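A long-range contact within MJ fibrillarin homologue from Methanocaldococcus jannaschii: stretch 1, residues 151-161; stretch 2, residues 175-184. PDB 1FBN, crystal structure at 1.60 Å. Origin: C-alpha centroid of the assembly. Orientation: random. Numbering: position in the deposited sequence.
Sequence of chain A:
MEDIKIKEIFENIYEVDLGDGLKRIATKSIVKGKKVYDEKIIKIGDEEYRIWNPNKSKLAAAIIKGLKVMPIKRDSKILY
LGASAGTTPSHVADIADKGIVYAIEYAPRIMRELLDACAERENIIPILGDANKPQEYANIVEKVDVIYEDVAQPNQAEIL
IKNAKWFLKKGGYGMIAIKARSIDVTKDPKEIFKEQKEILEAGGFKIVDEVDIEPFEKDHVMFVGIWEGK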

# COMPACT_ATOMS: atom_id res chain seq x y z
N VAL A 151 -2.07 -7.96 -5.33
CA VAL A 151 -2.90 -8.95 -6.00
C VAL A 151 -2.10 -10.24 -6.14
O VAL A 151 -1.02 -10.27 -6.74
N ALA A 152 -2.59 -11.29 -5.48
CA ALA A 152 -1.94 -12.60 -5.50
C ALA A 152 -2.30 -13.39 -6.75
O ALA A 152 -3.14 -14.29 -6.71
N GLN A 153 -1.66 -13.04 -7.86
CA GLN A 153 -1.89 -13.69 -9.14
C GLN A 153 -0.58 -13.89 -9.88
O GLN A 153 0.38 -13.15 -9.66
N PRO A 154 -0.52 -14.88 -10.78
CA PRO A 154 0.68 -15.18 -11.56
C PRO A 154 1.12 -14.02 -12.45
O PRO A 154 2.30 -13.89 -12.75
N ASN A 155 0.17 -13.19 -12.86
CA ASN A 155 0.45 -12.05 -13.73
C ASN A 155 0.52 -10.70 -13.00
O ASN A 155 0.47 -9.64 -13.64
N GLN A 156 0.67 -10.72 -11.67
CA GLN A 156 0.73 -9.49 -10.89
C GLN A 156 1.81 -8.51 -11.35
O GLN A 156 1.57 -7.30 -11.37
N ALA A 157 2.97 -9.02 -11.76
CA ALA A 157 4.05 -8.14 -12.22
C ALA A 157 3.68 -7.42 -13.52
O ALA A 157 3.82 -6.20 -13.61
N GLU A 158 3.18 -8.16 -14.51
CA GLU A 158 2.80 -7.54 -15.78
C GLU A 158 1.66 -6.54 -15.57
O GLU A 158 1.57 -5.55 -16.29
N ILE A 159 0.82 -6.79 -14.57
CA ILE A 159 -0.28 -5.89 -14.27
C ILE A 159 0.28 -4.55 -13.78
O ILE A 159 -0.22 -3.49 -14.17
N LEU A 160 1.31 -4.59 -12.94
CA LEU A 160 1.92 -3.36 -12.42
C LEU A 160 2.55 -2.59 -13.58
O LEU A 160 2.42 -1.37 -13.65
N ILE A 161 3.21 -3.32 -14.48
CA ILE A 161 3.88 -2.74 -15.64
C ILE A 161 2.86 -2.10 -16.58
O ILE A 161 3.06 -0.99 -17.05
N MSE A 175 4.89 0.18 -5.89
CA MSE A 175 5.01 -0.61 -4.67
C MSE A 175 4.20 -1.87 -4.90
O MSE A 175 3.01 -1.80 -5.21
N ILE A 176 4.83 -3.04 -4.78
CA ILE A 176 4.12 -4.29 -5.01
C ILE A 176 4.46 -5.38 -4.00
O ILE A 176 5.63 -5.72 -3.79
N ALA A 177 3.42 -5.89 -3.33
CA ALA A 177 3.57 -6.96 -2.35
C ALA A 177 3.39 -8.27 -3.12
O ALA A 177 2.30 -8.55 -3.62
N ILE A 178 4.45 -9.05 -3.22
CA ILE A 178 4.41 -10.31 -3.96
C ILE A 178 4.40 -11.57 -3.10
O ILE A 178 5.28 -11.78 -2.27
N LYS A 179 3.37 -12.39 -3.31
CA LYS A 179 3.23 -13.67 -2.63
C LYS A 179 3.83 -14.69 -3.61
O LYS A 179 3.24 -14.98 -4.65
N ALA A 180 5.01 -15.20 -3.27
CA ALA A 180 5.71 -16.16 -4.13
C ALA A 180 4.86 -17.34 -4.60
O ALA A 180 4.85 -17.67 -5.79
N ARG A 181 4.14 -17.96 -3.67
CA ARG A 181 3.31 -19.12 -3.98
C ARG A 181 2.12 -18.84 -4.91
O ARG A 181 1.52 -19.78 -5.44
N SER A 182 1.77 -17.57 -5.11
CA SER A 182 0.67 -17.23 -6.01
C SER A 182 1.15 -17.23 -7.47
O SER A 182 0.34 -17.18 -8.40
N ILE A 183 2.46 -17.30 -7.64
CA ILE A 183 3.10 -17.32 -8.96
C ILE A 183 3.56 -18.72 -9.34
O ILE A 183 3.39 -19.15 -10.48
N ASP A 184 4.10 -19.45 -8.37
CA ASP A 184 4.60 -20.80 -8.61
C ASP A 184 4.53 -21.60 -7.31
O ASP A 184 4.91 -21.10 -6.25

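The contact joins a loop that runs into a helix (156-161) with a strand (175-179) and the turn that follows it. Helix and strand run nearly antiparallel, at 170°, and their axes come no closer than 10.1 Å, so side chains must fill the space between them.

Gln156, in the first turn of the helix, is the most heavily covered residue. Its CA-to-CB bond points toward the other stretch, and chi1 p with chi2 t carries the amide to the strand, where CG1 of Ile178 lies 3.5 Å from OE1. A buried amide needs polar company, and a glutamine can both donate and accept. Its NE2 donates to the backbone O of Gln153 at 2.8 Å, the same oxygen that receives the backbone N of Gln156 at 3.2 Å in a type I turn. NE2 of Gln156 also lies 3.0 Å from OG of Ser182, a close polar approach.

The other end of the amide meets water. Water 1 lies 2.9 Å from OE1 of Gln156 and 2.8 Å from O of Ala177, and its oxygen accepts a hydrogen bond from N of Val151 at 2.9 Å. Water 2 lies 2.8 Å from OE1 of Gln156 and accepts from N of Lys179 at 2.8 Å. The waters thus link loop, helix and strand where no clear direct hydrogen bond crosses between the stretches.

Ile176 supplies the apolar half. It points toward the helix with chi1 and chi2 both t, an extended shape that brings CD1 to 3.8 Å from O of Gln156 and 4.4 Å from CA of Ala157. The small side chain of Ala157 points sideways. One turn beyond Gln156, Leu160 also points inward, in the t, p rotamer, and its CD2 packs 3.9 Å from CB of Ile176. Branched aliphatic side chains suit this buried patch, although water 1 lies at its border, 3.3 Å from CG1 of Ile176.

Ser182 closes the other end. Its CA-to-CB bond points toward the loop, and with chi1 p its OG donates to O of Lys179 at 2.7 Å, so the hydroxyl is satisfied within its own turn. The loop comes near here: CB of Ser182 lies 3.7 Å from CB of Ala152, and the backbone O of Ser182 lies 3.4 Å from CG of Pro154. Ile183 starts out sideways, but in the m, t rotamer its end comes nearer, with CD1 3.6 Å from NE2 of Gln156, while its CG1 lies 4.1 Å from CA of Pro154.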

# COMPACT_ATOMS: atom_id res chain seq x y z
CB VAL A 151 -3.46 -8.44 -7.38
CG1 VAL A 151 -3.31 -6.93 -7.51
CG2 VAL A 151 -2.85 -9.16 -8.57
CB ALA A 152 -2.30 -13.38 -4.24
CB GLN A 153 -2.83 -12.84 -10.00
CG GLN A 153 -4.24 -12.74 -9.46
CD GLN A 153 -5.13 -11.85 -10.30
OE1 GLN A 153 -4.77 -11.46 -11.41
NE2 GLN A 153 -6.30 -11.51 -9.78
CB PRO A 154 0.23 -16.37 -12.42
CG PRO A 154 -0.81 -17.02 -11.59
CD PRO A 154 -1.59 -15.85 -11.08
CB ASN A 155 -0.60 -11.97 -14.85
CG ASN A 155 -2.01 -11.71 -14.32
OD1 ASN A 155 -2.31 -11.92 -13.15
ND2 ASN A 155 -2.89 -11.25 -15.21
CB GLN A 156 0.86 -9.79 -9.40
CG GLN A 156 2.11 -10.56 -9.01
CD GLN A 156 2.07 -11.00 -7.57
OE1 GLN A 156 2.26 -10.20 -6.66
NE2 GLN A 156 1.80 -12.28 -7.35
CB ALA A 157 5.35 -8.92 -12.39
CB GLU A 158 2.43 -8.58 -16.85
CG GLU A 158 1.07 -9.23 -16.66
CD GLU A 158 0.50 -9.83 -17.94
OE1 GLU A 158 -0.17 -9.09 -18.69
OE2 GLU A 158 0.73 -11.04 -18.19
CB ILE A 159 -1.27 -6.46 -13.20
CG1 ILE A 159 -2.12 -7.59 -13.81
CG2 ILE A 159 -2.19 -5.36 -12.67
CD1 ILE A 159 -3.06 -8.23 -12.81
CB LEU A 160 3.00 -3.67 -11.38
CG LEU A 160 3.71 -2.47 -10.73
CD1 LEU A 160 2.74 -1.70 -9.84
CD2 LEU A 160 4.90 -2.93 -9.90
CB ILE A 161 4.71 -3.79 -16.41
CG1 ILE A 161 5.90 -4.25 -15.56
CG2 ILE A 161 5.20 -3.22 -17.74
CD1 ILE A 161 6.61 -5.46 -16.11
CB MSE A 175 4.45 0.16 -3.46
CG MSE A 175 5.15 1.47 -3.15
SE MSE A 175 4.57 2.25 -1.61
CE MSE A 175 5.60 1.42 -0.41
CB ILE A 176 4.34 -4.80 -6.47
CG1 ILE A 176 3.47 -6.03 -6.76
CG2 ILE A 176 5.81 -5.10 -6.73
CD1 ILE A 176 3.57 -6.53 -8.18
CB ALA A 177 2.53 -6.83 -1.26
CB ILE A 178 5.58 -10.39 -4.96
CG1 ILE A 178 5.54 -9.20 -5.93
CG2 ILE A 178 5.52 -11.71 -5.74
CD1 ILE A 178 6.60 -9.24 -7.02
CB LYS A 179 1.75 -13.99 -2.40
CG LYS A 179 1.50 -15.35 -1.79
CD LYS A 179 0.02 -15.63 -1.63
CE LYS A 179 -0.22 -17.02 -1.08
NZ LYS A 179 -1.67 -17.29 -0.89
CB ALA A 180 6.97 -16.67 -3.44
CB ARG A 181 2.83 -19.78 -2.69
CG ARG A 181 3.93 -20.40 -1.85
CD ARG A 181 4.30 -21.81 -2.30
NE ARG A 181 5.08 -21.81 -3.53
CZ ARG A 181 6.32 -22.26 -3.64
NH1 ARG A 181 6.96 -22.76 -2.59
NH2 ARG A 181 6.94 -22.19 -4.81
CB SER A 182 0.06 -15.87 -5.66
OG SER A 182 0.91 -14.79 -6.01
CB ILE A 183 4.29 -16.34 -8.98
CG1 ILE A 183 3.77 -14.91 -8.85
CG2 ILE A 183 5.13 -16.52 -10.24
CD1 ILE A 183 4.80 -13.92 -8.45
CB ASP A 184 6.05 -20.71 -9.10
CG ASP A 184 6.51 -21.96 -9.81
OD1 ASP A 184 6.70 -23.00 -9.13
OD2 ASP A 184 6.71 -21.91 -11.03
O HOH W 1 0.82 -7.86 -5.88
O HOH W 2 1.01 -11.41 -4.44